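Local coordinates for G-protein interacting protein 1 (Dictyostelium discoideum, PDB 5Z1N), which probably binds heterotrimeric G proteins through their beta/gamma subunits, its C-terminal TNFAIP8-like helical domain, the part described here, holding phospholipid, at residues I24-V28 and S29-K33; F50-S54 and K55-I59; T139-W142 and D143-I147; D149-F152 and L153-A157. All blocks are in the same frame, centred on the assembly; numbering follows the deposited sequence. Where two conformers were deposited one is given.

Interaction 1: residues I24-V28 and S29-K33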
loop_
_atom_site.group_PDB
_atom_site.type_symbol
_atom_site.label_atom_id
_atom_site.label_comp_id
_atom_site.label_asym_id
_atom_site.label_seq_id
_atom_site.Cartn_x
_atom_site.Cartn_y
_atom_site.Cartn_z
ATOM N N ILE A 24 -6.992 1.343 -9.802
ATOM C CA ILE A 24 -6.735 2.771 -9.619
ATOM C C ILE A 24 -5.428 3.179 -10.299
ATOM O O ILE A 24 -5.357 4.220 -10.975
ATOM C CB ILE A 24 -6.745 3.118 -8.121
ATOM C CG1 ILE A 24 -8.184 3.066 -7.596
ATOM C CG2 ILE A 24 -6.135 4.486 -7.881
ATOM C CD1 ILE A 24 -8.305 3.068 -6.083
ATOM N N ILE A 25 -4.384 2.358 -10.156
ATOM C CA ILE A 25 -3.105 2.663 -10.796
ATOM C C ILE A 25 -3.266 2.714 -12.310
ATOM O O ILE A 25 -2.722 3.606 -12.974
ATOM C CB ILE A 25 -2.031 1.640 -10.384
ATOM C CG1 ILE A 25 -1.751 1.724 -8.886
ATOM C CG2 ILE A 25 -0.742 1.879 -11.165
ATOM C CD1 ILE A 25 -0.714 0.732 -8.426
ATOM N N LYS A 26 -3.999 1.751 -12.878
ATOM C CA LYS A 26 -4.309 1.796 -14.304
ATOM C C LYS A 26 -4.911 3.142 -14.683
ATOM O O LYS A 26 -4.486 3.780 -15.652
ATOM C CB LYS A 26 -5.272 0.666 -14.679
ATOM C CG LYS A 26 -4.618 -0.672 -14.969
ATOM C CD LYS A 26 -5.507 -1.555 -15.841
ATOM C CE LYS A 26 -6.824 -1.867 -15.162
ATOM N NZ LYS A 26 -7.686 -2.740 -16.017
ATOM N N ARG A 27 -5.894 3.599 -13.904
ATOM C CA ARG A 27 -6.573 4.845 -14.243
ATOM C C ARG A 27 -5.649 6.056 -14.150
ATOM O O ARG A 27 -5.789 6.996 -14.940
ATOM C CB ARG A 27 -7.795 5.032 -13.344
ATOM C CG ARG A 27 -8.870 3.966 -13.532
ATOM C CD ARG A 27 -9.530 4.045 -14.910
ATOM N NE ARG A 27 -8.813 3.278 -15.929
ATOM C CZ ARG A 27 -9.045 2.000 -16.209
ATOM N NH1 ARG A 27 -8.346 1.391 -17.154
ATOM N NH2 ARG A 27 -9.974 1.328 -15.541
ATOM N N VAL A 28 -4.701 6.064 -13.211
ATOM C CA VAL A 28 -3.871 7.254 -13.042
ATOM C C VAL A 28 -2.598 7.253 -13.884
ATOM O O VAL A 28 -2.029 8.327 -14.121
ATOM C CB VAL A 28 -3.481 7.462 -11.570
ATOM C CG1 VAL A 28 -4.722 7.661 -10.715
ATOM C CG2 VAL A 28 -2.656 6.296 -11.087
ATOM N N SER A 29 -2.119 6.087 -14.321
ATOM C CA SER A 29 -0.908 6.044 -15.136
ATOM C C SER A 29 -1.119 5.184 -16.378
ATOM O O SER A 29 -1.660 5.667 -17.377
ATOM C CB SER A 29 0.283 5.536 -14.319
ATOM O OG SER A 29 0.051 4.237 -13.808
ATOM N N ASN A 30 -0.700 3.920 -16.336
ATOM C CA ASN A 30 -0.799 3.064 -17.513
ATOM C C ASN A 30 -0.777 1.602 -17.088
ATOM O O ASN A 30 -0.469 1.267 -15.943
ATOM C CB ASN A 30 0.326 3.356 -18.511
ATOM C CG ASN A 30 1.701 3.262 -17.884
ATOM O OD1 ASN A 30 2.199 2.170 -17.615
ATOM N ND2 ASN A 30 2.322 4.411 -17.643
ATOM N N GLU A 31 -1.094 0.729 -18.049
ATOM C CA GLU A 31 -1.174 -0.699 -17.759
ATOM C C GLU A 31 0.183 -1.293 -17.404
ATOM O O GLU A 31 0.254 -2.229 -16.601
ATOM C CB GLU A 31 -1.759 -1.444 -18.950
ATOM C CG GLU A 31 -3.235 -1.220 -19.154
ATOM C CD GLU A 31 -3.841 -2.283 -20.035
ATOM O OE1 GLU A 31 -3.767 -2.138 -21.275
ATOM O OE2 GLU A 31 -4.372 -3.272 -19.485
ATOM N N GLU A 32 1.263 -0.789 -18.005
ATOM C CA GLU A 32 2.585 -1.321 -17.699
ATOM C C GLU A 32 2.953 -1.058 -16.246
ATOM O O GLU A 32 3.410 -1.959 -15.533
ATOM C CB GLU A 32 3.628 -0.717 -18.639
ATOM C CG GLU A 32 3.704 -1.400 -19.992
ATOM C CD GLU A 32 4.292 -2.792 -19.902
ATOM O OE1 GLU A 32 5.379 -2.943 -19.307
ATOM O OE2 GLU A 32 3.663 -3.735 -20.424
ATOM N N LYS A 33 2.756 0.182 -15.792
ATOM C CA LYS A 33 3.024 0.514 -14.397
ATOM C C LYS A 33 2.104 -0.260 -13.460
ATOM O O LYS A 33 2.520 -0.677 -12.375
ATOM C CB LYS A 33 2.877 2.023 -14.189
ATOM C CG LYS A 33 3.063 2.494 -12.748
ATOM C CD LYS A 33 4.469 2.203 -12.229
ATOM C CE LYS A 33 5.547 2.860 -13.089
ATOM N NZ LYS A 33 6.915 2.681 -12.510
HETATM O O HOH W 1 -4.847 5.771 -17.707
#

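Interaction 2: residues F50-S54 and K55-I59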
loop_
_atom_site.group_PDB
_atom_site.type_symbol
_atom_site.label_atom_id
_atom_site.label_comp_id
_atom_site.label_asym_id
_atom_site.label_seq_id
_atom_site.Cartn_x
_atom_site.Cartn_y
_atom_site.Cartn_z
ATOM N N PHE A 50 6.855 -15.077 3.956
ATOM C CA PHE A 50 7.724 -16.246 3.941
ATOM C C PHE A 50 8.677 -16.235 5.127
ATOM O O PHE A 50 8.839 -17.249 5.816
ATOM C CB PHE A 50 8.505 -16.307 2.627
ATOM C CG PHE A 50 9.508 -17.429 2.564
ATOM C CD1 PHE A 50 9.125 -18.697 2.155
ATOM C CD2 PHE A 50 10.835 -17.214 2.904
ATOM C CE1 PHE A 50 10.044 -19.729 2.096
ATOM C CE2 PHE A 50 11.758 -18.243 2.847
ATOM C CZ PHE A 50 11.364 -19.500 2.440
ATOM N N TYR A 51 9.319 -15.094 5.386
ATOM C CA TYR A 51 10.282 -15.065 6.481
ATOM C C TYR A 51 9.628 -14.911 7.846
ATOM O O TYR A 51 10.262 -15.230 8.858
ATOM C CB TYR A 51 11.309 -13.962 6.252
ATOM C CG TYR A 51 12.229 -14.305 5.113
ATOM C CD1 TYR A 51 13.234 -15.254 5.265
ATOM C CD2 TYR A 51 12.074 -13.713 3.877
ATOM C CE1 TYR A 51 14.068 -15.585 4.215
ATOM C CE2 TYR A 51 12.898 -14.037 2.835
ATOM C CZ TYR A 51 13.894 -14.969 2.998
ATOM O OH TYR A 51 14.711 -15.276 1.933
ATOM N N ILE A 52 8.381 -14.443 7.902
ATOM C CA ILE A 52 7.619 -14.562 9.141
ATOM C C ILE A 52 7.338 -16.031 9.442
ATOM O O ILE A 52 7.565 -16.507 10.560
ATOM C CB ILE A 52 6.317 -13.744 9.058
ATOM C CG1 ILE A 52 6.609 -12.251 9.205
ATOM C CG2 ILE A 52 5.322 -14.202 10.124
ATOM C CD1 ILE A 52 5.443 -11.367 8.805
ATOM N N ASP A 53 6.867 -16.774 8.433
ATOM C CA ASP A 53 6.499 -18.174 8.642
ATOM C C ASP A 53 7.715 -19.035 8.963
ATOM O O ASP A 53 7.643 -19.932 9.812
ATOM C CB ASP A 53 5.777 -18.717 7.408
ATOM C CG ASP A 53 4.481 -17.989 7.125
ATOM O OD1 ASP A 53 3.958 -17.323 8.041
ATOM O OD2 ASP A 53 3.985 -18.076 5.981
ATOM N N SER A 54 8.837 -18.793 8.288
ATOM C CA SER A 54 10.049 -19.539 8.604
ATOM C C SER A 54 10.701 -19.076 9.897
ATOM O O SER A 54 11.721 -19.649 10.293
ATOM C CB SER A 54 11.047 -19.431 7.451
ATOM O OG SER A 54 11.625 -18.139 7.409
ATOM N N LYS A 55 10.141 -18.058 10.551
ATOM C CA LYS A 55 10.615 -17.493 11.810
ATOM C C LYS A 55 11.952 -16.778 11.672
ATOM O O LYS A 55 12.587 -16.469 12.687
ATOM C CB LYS A 55 10.703 -18.556 12.913
ATOM C CG LYS A 55 9.432 -19.380 13.067
ATOM C CD LYS A 55 9.286 -19.936 14.472
ATOM C CE LYS A 55 7.963 -20.667 14.636
ATOM N NZ LYS A 55 7.911 -21.907 13.811
ATOM N N ALA A 56 12.400 -16.500 10.445
ATOM C CA ALA A 56 13.559 -15.630 10.270
ATOM C C ALA A 56 13.244 -14.206 10.702
ATOM O O ALA A 56 14.149 -13.464 11.099
ATOM C CB ALA A 56 14.029 -15.656 8.815
ATOM N N ILE A 57 11.975 -13.812 10.624
ATOM C CA ILE A 57 11.489 -12.547 11.160
ATOM C C ILE A 57 10.522 -12.857 12.292
ATOM O O ILE A 57 9.659 -13.732 12.158
ATOM C CB ILE A 57 10.791 -11.690 10.087
ATOM C CG1 ILE A 57 11.693 -11.492 8.872
ATOM C CG2 ILE A 57 10.411 -10.346 10.664
ATOM C CD1 ILE A 57 11.035 -10.693 7.762
ATOM N N GLN A 58 10.665 -12.143 13.402
ATOM C CA GLN A 58 9.748 -12.291 14.521
ATOM C C GLN A 58 8.620 -11.274 14.410
ATOM O O GLN A 58 8.803 -10.169 13.892
ATOM C CB GLN A 58 10.482 -12.125 15.852
ATOM C CG GLN A 58 11.773 -12.923 15.948
ATOM C CD GLN A 58 11.706 -14.003 17.008
ATOM O OE1 GLN A 58 10.639 -14.281 17.559
ATOM N NE2 GLN A 58 12.845 -14.624 17.298
ATOM N N ILE A 59 7.444 -11.664 14.912
ATOM C CA ILE A 59 6.248 -10.831 14.787
ATOM C C ILE A 59 6.497 -9.441 15.359
ATOM O O ILE A 59 6.045 -8.433 14.799
ATOM C CB ILE A 59 5.048 -11.517 15.467
ATOM C CG1 ILE A 59 4.727 -12.844 14.775
ATOM C CG2 ILE A 59 3.828 -10.608 15.452
ATOM C CD1 ILE A 59 3.966 -12.693 13.472
HETATM O O HOH W 2 5.679 -20.123 12.064
#

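Interaction 3: residues T139-W142 and D143-I147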
loop_
_atom_site.group_PDB
_atom_site.type_symbol
_atom_site.label_atom_id
_atom_site.label_comp_id
_atom_site.label_asym_id
_atom_site.label_seq_id
_atom_site.Cartn_x
_atom_site.Cartn_y
_atom_site.Cartn_z
ATOM N N THR A 139 -3.213 13.019 -4.760
ATOM C CA THR A 139 -3.942 14.185 -5.261
ATOM C C THR A 139 -4.608 13.884 -6.600
ATOM O O THR A 139 -5.779 14.240 -6.818
ATOM C CB THR A 139 -3.015 15.399 -5.377
ATOM O OG1 THR A 139 -1.941 15.108 -6.277
ATOM C CG2 THR A 139 -2.448 15.777 -4.016
ATOM N N LYS A 140 -3.885 13.213 -7.503
ATOM C CA LYS A 140 -4.495 12.803 -8.764
ATOM C C LYS A 140 -5.719 11.928 -8.522
ATOM O O LYS A 140 -6.759 12.112 -9.158
ATOM C CB LYS A 140 -3.473 12.067 -9.630
ATOM C CG LYS A 140 -4.040 11.506 -10.929
ATOM C CD LYS A 140 -3.971 12.525 -12.059
ATOM C CE LYS A 140 -4.649 12.005 -13.323
ATOM N NZ LYS A 140 -4.815 13.090 -14.331
ATOM N N VAL A 141 -5.614 10.974 -7.596
ATOM C CA VAL A 141 -6.734 10.080 -7.311
ATOM C C VAL A 141 -7.932 10.867 -6.790
ATOM O O VAL A 141 -9.072 10.664 -7.226
ATOM C CB VAL A 141 -6.296 8.989 -6.316
ATOM C CG1 VAL A 141 -7.496 8.385 -5.609
ATOM C CG2 VAL A 141 -5.496 7.913 -7.041
ATOM N N TRP A 142 -7.690 11.794 -5.862
ATOM C CA TRP A 142 -8.782 12.514 -5.225
ATOM C C TRP A 142 -9.435 13.528 -6.153
ATOM O O TRP A 142 -10.573 13.933 -5.891
ATOM C CB TRP A 142 -8.288 13.212 -3.955
ATOM C CG TRP A 142 -8.747 12.546 -2.689
ATOM C CD1 TRP A 142 -9.718 12.989 -1.833
ATOM C CD2 TRP A 142 -8.259 11.316 -2.138
ATOM N NE1 TRP A 142 -9.858 12.115 -0.783
ATOM C CE2 TRP A 142 -8.978 11.080 -0.945
ATOM C CE3 TRP A 142 -7.284 10.395 -2.534
ATOM C CZ2 TRP A 142 -8.753 9.960 -0.148
ATOM C CZ3 TRP A 142 -7.061 9.280 -1.737
ATOM C CH2 TRP A 142 -7.792 9.075 -0.558
ATOM N N ASP A 143 -8.759 13.949 -7.225
ATOM C CA ASP A 143 -9.343 14.946 -8.120
ATOM C C ASP A 143 -9.818 14.406 -9.462
ATOM O O ASP A 143 -10.794 14.927 -10.006
ATOM C CB ASP A 143 -8.342 16.076 -8.386
ATOM C CG ASP A 143 -8.459 17.199 -7.388
ATOM O OD1 ASP A 143 -9.343 17.124 -6.509
ATOM O OD2 ASP A 143 -7.673 18.162 -7.482
ATOM N N ASP A 144 -9.168 13.383 -10.012
ATOM C CA ASP A 144 -9.311 13.052 -11.425
ATOM C C ASP A 144 -9.908 11.671 -11.673
ATOM O O ASP A 144 -9.943 11.226 -12.827
ATOM C CB ASP A 144 -7.951 13.165 -12.125
ATOM C CG ASP A 144 -7.464 14.604 -12.230
ATOM O OD1 ASP A 144 -8.261 15.527 -11.956
ATOM O OD2 ASP A 144 -6.281 14.815 -12.578
ATOM N N LEU A 145 -10.377 10.981 -10.640
ATOM C CA LEU A 145 -10.988 9.673 -10.828
ATOM C C LEU A 145 -12.491 9.802 -11.039
ATOM O O LEU A 145 -13.140 10.714 -10.519
ATOM C CB LEU A 145 -10.730 8.759 -9.627
ATOM C CG LEU A 145 -9.374 8.067 -9.491
ATOM C CD1 LEU A 145 -9.438 7.034 -8.379
ATOM C CD2 LEU A 145 -8.948 7.423 -10.798
ATOM N N GLU A 146 -13.040 8.873 -11.813
ATOM C CA GLU A 146 -14.482 8.721 -11.860
ATOM C C GLU A 146 -14.953 7.937 -10.640
ATOM O O GLU A 146 -14.170 7.267 -9.961
ATOM C CB GLU A 146 -14.918 8.007 -13.144
ATOM C CG GLU A 146 -13.986 8.194 -14.338
ATOM C CD GLU A 146 -14.140 9.546 -15.008
ATOM O OE1 GLU A 146 -15.113 10.264 -14.693
ATOM O OE2 GLU A 146 -13.288 9.887 -15.857
ATOM N N ILE A 147 -16.257 8.030 -10.361
ATOM C CA ILE A 147 -16.833 7.237 -9.278
ATOM C C ILE A 147 -16.747 5.749 -9.599
ATOM O O ILE A 147 -16.642 4.916 -8.690
ATOM C CB ILE A 147 -18.286 7.683 -8.997
ATOM C CG1 ILE A 147 -18.776 7.123 -7.659
ATOM C CG2 ILE A 147 -19.221 7.277 -10.135
ATOM C CD1 ILE A 147 -18.264 7.887 -6.454
HETATM O O HOH W 3 -11.266 11.588 -8.216
#

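Interaction 4: residues D149-F152 and L153-A157. With PEF (di-palmitoyl-3-sn-phosphatidylethanolamine), chain B.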
loop_
_atom_site.group_PDB
_atom_site.type_symbol
_atom_site.label_atom_id
_atom_site.label_comp_id
_atom_site.label_asym_id
_atom_site.label_seq_id
_atom_site.Cartn_x
_atom_site.Cartn_y
_atom_site.Cartn_z
ATOM N N ASP A 149 -14.272 4.221 -10.708
ATOM C CA ASP A 149 -12.928 3.716 -10.458
ATOM C C ASP A 149 -12.767 3.122 -9.063
ATOM O O ASP A 149 -11.704 2.568 -8.762
ATOM C CB ASP A 149 -11.910 4.830 -10.703
ATOM C CG ASP A 149 -11.904 5.289 -12.154
ATOM O OD1 ASP A 149 -11.641 6.482 -12.425
ATOM O OD2 ASP A 149 -12.189 4.446 -13.030
ATOM N N ASP A 150 -13.788 3.241 -8.212
ATOM C CA ASP A 150 -13.951 2.399 -7.026
ATOM C C ASP A 150 -12.843 2.615 -5.996
ATOM O O ASP A 150 -12.368 1.671 -5.361
ATOM C CB ASP A 150 -14.055 0.924 -7.418
ATOM C CG ASP A 150 -15.375 0.598 -8.105
ATOM O OD1 ASP A 150 -16.386 1.256 -7.787
ATOM O OD2 ASP A 150 -15.406 -0.311 -8.960
ATOM N N LEU A 151 -12.438 3.873 -5.814
ATOM C CA LEU A 151 -11.670 4.223 -4.624
ATOM C C LEU A 151 -12.416 3.813 -3.358
ATOM O O LEU A 151 -11.793 3.450 -2.350
ATOM C CB LEU A 151 -11.383 5.724 -4.615
ATOM C CG LEU A 151 -10.575 6.287 -3.445
ATOM C CD1 LEU A 151 -9.163 5.700 -3.421
ATOM C CD2 LEU A 151 -10.536 7.800 -3.533
ATOM N N PHE A 152 -13.755 3.839 -3.405
ATOM C CA PHE A 152 -14.558 3.453 -2.248
ATOM C C PHE A 152 -14.268 2.025 -1.811
ATOM O O PHE A 152 -14.185 1.745 -0.611
ATOM C CB PHE A 152 -16.050 3.611 -2.553
ATOM C CG PHE A 152 -16.944 2.950 -1.535
ATOM C CD1 PHE A 152 -17.180 3.550 -0.308
ATOM C CD2 PHE A 152 -17.527 1.717 -1.796
ATOM C CE1 PHE A 152 -17.990 2.942 0.636
ATOM C CE2 PHE A 152 -18.336 1.103 -0.856
ATOM C CZ PHE A 152 -18.565 1.715 0.363
ATOM N N LEU A 153 -14.133 1.101 -2.764
ATOM C CA LEU A 153 -13.865 -0.289 -2.403
ATOM C C LEU A 153 -12.525 -0.423 -1.693
ATOM O O LEU A 153 -12.406 -1.142 -0.691
ATOM C CB LEU A 153 -13.905 -1.170 -3.651
ATOM C CG LEU A 153 -15.238 -1.181 -4.400
ATOM C CD1 LEU A 153 -15.205 -2.180 -5.541
ATOM C CD2 LEU A 153 -16.383 -1.495 -3.450
ATOM N N LEU A 154 -11.507 0.279 -2.191
ATOM C CA LEU A 154 -10.183 0.195 -1.588
ATOM C C LEU A 154 -10.174 0.797 -0.190
ATOM O O LEU A 154 -9.726 0.155 0.767
ATOM C CB LEU A 154 -9.156 0.896 -2.478
ATOM C CG LEU A 154 -7.771 1.011 -1.839
ATOM C CD1 LEU A 154 -7.204 -0.372 -1.542
ATOM C CD2 LEU A 154 -6.832 1.814 -2.723
ATOM N N ILE A 155 -10.660 2.032 -0.049
ATOM C CA ILE A 155 -10.605 2.681 1.258
ATOM C C ILE A 155 -11.502 1.959 2.252
ATOM O O ILE A 155 -11.131 1.758 3.413
ATOM C CB ILE A 155 -10.978 4.169 1.145
ATOM C CG1 ILE A 155 -10.048 4.879 0.157
ATOM C CG2 ILE A 155 -10.922 4.825 2.517
ATOM C CD1 ILE A 155 -8.572 4.703 0.467
ATOM N N SER A 156 -12.693 1.550 1.813
ATOM C CA SER A 156 -13.610 0.852 2.702
ATOM C C SER A 156 -13.097 -0.529 3.083
ATOM O O SER A 156 -13.532 -1.076 4.101
ATOM C CB SER A 156 -14.994 0.744 2.061
ATOM O OG SER A 156 -14.985 -0.173 0.983
ATOM N N ALA A 157 -12.190 -1.109 2.293
ATOM C CA ALA A 157 -11.539 -2.333 2.743
ATOM C C ALA A 157 -10.361 -2.040 3.665
ATOM O O ALA A 157 -10.082 -2.827 4.576
ATOM C CB ALA A 157 -11.081 -3.160 1.542
HETATM C C2 PEF B . -3.218 -11.236 3.895
HETATM C C1 PEF B . -2.512 -11.755 5.141
HETATM N N PEF B . -4.642 -12.188 10.665
HETATM C C3 PEF B . -4.728 -11.222 4.072
HETATM C C4 PEF B . -2.719 -12.097 9.199
HETATM C C5 PEF B . -3.201 -12.308 10.628
HETATM C C10 PEF B . -2.580 -9.595 2.283
HETATM C C11 PEF B . -1.875 -8.315 1.908
HETATM C C12 PEF B . -2.690 -7.478 0.928
HETATM C C13 PEF B . -2.067 -6.088 0.865
HETATM C C14 PEF B . -2.684 -5.187 -0.199
HETATM C C15 PEF B . -2.248 -3.747 0.064
HETATM C C16 PEF B . -2.723 -2.794 -1.023
HETATM C C17 PEF B . -2.633 -1.340 -0.569
HETATM C C18 PEF B . -1.302 -1.029 0.107
HETATM C C19 PEF B . -0.814 0.373 -0.243
HETATM C C20 PEF B . -1.889 1.433 -0.023
HETATM C C21 PEF B . -2.044 2.303 -1.264
HETATM C C22 PEF B . -3.200 3.285 -1.118
HETATM C C23 PEF B . -3.598 3.870 -2.470
HETATM C C24 PEF B . -4.668 4.941 -2.304
HETATM C C25 PEF B . -5.197 5.404 -3.643
HETATM C C30 PEF B . -5.538 -8.895 4.292
HETATM C C31 PEF B . -5.916 -7.707 5.143
HETATM C C32 PEF B . -4.804 -6.666 5.105
HETATM C C33 PEF B . -3.570 -7.140 5.863
HETATM C C34 PEF B . -2.310 -6.494 5.300
HETATM C C35 PEF B . -1.096 -6.795 6.173
HETATM C C36 PEF B . 0.199 -6.695 5.373
HETATM C C37 PEF B . 1.416 -6.529 6.277
HETATM C C38 PEF B . 2.708 -6.621 5.470
HETATM C C39 PEF B . 3.608 -5.415 5.714
HETATM C C40 PEF B . 4.922 -5.516 4.945
HETATM C C41 PEF B . 4.700 -5.592 3.438
HETATM C C42 PEF B . 4.040 -4.330 2.889
HETATM C C43 PEF B . 4.013 -4.356 1.365
HETATM C C44 PEF B . 3.323 -3.123 0.795
HETATM C C45 PEF B . 3.504 -3.057 -0.707
HETATM O O4 PEF B . -2.973 -10.378 1.437
HETATM O O5 PEF B . -5.612 -8.842 3.075
HETATM O O2 PEF B . -2.791 -9.897 3.686
HETATM O O3 PEF B . -5.056 -10.117 4.908
HETATM O O1P PEF B . -3.214 -14.991 6.899
HETATM O O2P PEF B . -1.290 -13.224 7.213
HETATM O O3P PEF B . -3.344 -12.681 5.827
HETATM O O4P PEF B . -3.493 -12.888 8.298
HETATM P P PEF B . -2.751 -13.556 7.043
#

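Interaction 1: residues I24-V28 and S29-K33
Ile25 meets Ser29 twice over, and through one acceptor. The carbonyl oxygen Ile25 O accepts from Ser29 N at 2.9 Å, closing the last turn of helix 12-28, and also from Ser29 OG at 3.0 Å. The amide approaches close to the line of the C=O bond, whereas the hydroxyl comes from above the carbonyl plane, so the two donors do not compete for one direction. Ser29 places its hydroxyl there by standing OG between its own backbone N and carbonyl carbon (chi1 59°). The methyl Ile25 CG2 flanks that hydroxyl at 3.6 Å from Ser29 OG, and more loosely faces Lys33 CG at 4.2 Å.

One residue on, Lys26 sends its CD across Glu31 CG at 4.0 Å. Their opposite charges lie near each other without touching, since Lys26 NZ and Glu31 OE2 are 4.8 Å apart. Val28 ends the segment with its side chain turned to Phe137 and Val141 of helix 135-144.

Ser29 leaves helical torsions, and helix 31-53 restarts at once: Asn30 is its N-cap, with Asn30 OD1 accepting from Lys33 N at 2.8 Å in a nearly straight bond (167°). The amine of Lys33 has its own salt-bridge partner, Glu36. Replacing Ser29 with an alanine would probably cost Ile25 O its hydroxyl donor and let the corner between the helices turn more easily. The chemistry is thus mainly polar: a serine doubles the last i to i-4 link of the outgoing helix, an asparagine caps the next, and the Lys26-Glu31 pair, its charges not in contact, probably adds only a weak attraction.

Interaction 2: residues F50-S54 and K55-I59
Tyr51 and Ile57 both carry the first side-chain branch opposite their own carbonyl carbon, beside the backbone N (chi1 -70° for Tyr51 CG and -54° for Ile57 CG1), and this brings Ile57 CD1 to 3.6 Å from Tyr51 CB. Ala56 CB lies at the edge of the phenol ring, near the ring plane, 3.7 Å from Tyr51 CD1. Over the centre of one ring face sits CD2 of the neighbouring Phe50, while Phe116 from a distant loop also stacks with Tyr51 and touches Ala56 and Ile57. The phenol oxygen has its polar partner in Lys47.

The next residue, Ile52, turns to a different neighbour. Its CG2 touches Ile59 CD1 at 3.9 Å, the two side chains crossing at about a right angle, and Leu62 of helix 59-81 lies against Ile52 and Ile57.

Backbone bonds fix the turn beneath these side chains. Ile57 N donates to Tyr51 O at 2.8 Å, and Lys55 N to Ile52 O at 3.0 Å. A water adds an outer tie, donating to Asp53 O at 3.0 Å and weakly accepting from Lys55 NZ.

Lys55 is the first residue to leave helical torsions after helix 31-53, with positive phi (68°). That reversal, the Lys55 N to Ile52 O bond and the apolar Tyr51-Ala56 pair straddling the end are features shared with Schellman-type helix termini, here turning the chain toward helix 59-81 of the TNFAIP8-like bundle.

Interaction 3: residues T139-W142 and D143-I147
Lys140 with Asp144 and Val141 with Leu145 are two local pairs, each four residues apart, near the C-terminal end of helix 135-144, one charged and facing outward, the other apolar and facing inward. In one of the two conformers modelled for Lys140, NZ forms a salt bridge with Asp144 OD2 at 2.9 Å, a bridge that the second conformer makes doubtful as a constant feature. The ammonium comes to the anti side of that oxygen, 25° out of the carboxylate plane, and the lysine chain, bent at chi2 (88°), crosses the aspartate at about a right angle. Beneath it Asp144 N donates to Lys140 O at 2.9 Å.

On the inner side Val141 CG1 and Leu145 CD1 are 3.6 Å apart, the side chains running side by side in the same direction. In this all-helical TNFAIP8-like bundle that side packs on helix 12-28, where Val141 meets Ile24 and Leu145 meets Arg27.

Further along, a water links the backbone, donating to Val141 O at 2.6 Å and accepting from Leu145 N at 2.7 Å. The buried Trp142 points elsewhere, NE1 bonding Ala79 O and the indole meeting Tyr83 edge-to-face, while Asp143 OD1 accepts from Ala88 N.

Interaction 4: residues D149-F152 and L153-A157
Ser156 grips one carbonyl, Phe152 O, with two donors that arrive from opposite faces of its plane: OG at a short 2.6 Å and N at 2.9 Å. A chi1 of 71° turns the serine OG back toward the preceding turn. The same residue also covers its partner's ring, since Ser156 CB lies 4.1 Å from the centroid of Phe152 and only 17° off the ring normal, a CH-pi contact. With an alanine in place of Ser156, Phe152 O would probably lose its hydroxyl donor and be left with the amide as its one remaining strong bond here.

Before the helix, Asp150 holds the N-cap position, but its side chain makes no capping bond; it lies alongside Leu153, with Asp150 CG at 3.8 Å from Leu153 CD1, and its carboxylate is drawn to Lys23 in a salt bridge. Leu151 faces inward instead. Its O accepts from Ile155 N in a straight bond (179°), and Leu151 CD1 packs on Ile155 CG1 at 3.8 Å.

Leu151 and Leu154 belong to the pocket of the bound phosphatidylethanolamine: Leu154 CD2 is 3.8 Å from its C24 and Leu151 CD1 is 4.0 Å from C25, the last carbon of one acyl chain. Helix 151-158 is therefore two-sided, the serine-phenylalanine pair lying on its outer face while the purely apolar branches of Leu151 and Leu154 meet the lipid tail.

Overall arrangement
Interactions 1, 3 and 4 gather round one end of the bundle and touch each other, with Ile24 packing on both Val141 and Leu151, and Val141 on Leu151 in turn. Interaction 2 stands apart, its centre 30 to 38 Å from the others, though it shares helix 31-53 with interaction 1, one at each end. Interactions 1 and 2 are surface contacts, 3 and 4 partly buried. Interaction 1 relies on a serine hydroxyl bond and an asparagine N-cap, interaction 2 on a positive-phi turn with apolar packing. Interaction 3 sets a surface ion pair beside inward valine and leucine, whereas interaction 4 puts two leucines against the acyl chain, the Val141 side chain of interaction 3 also lying about 4 Å from the lipid.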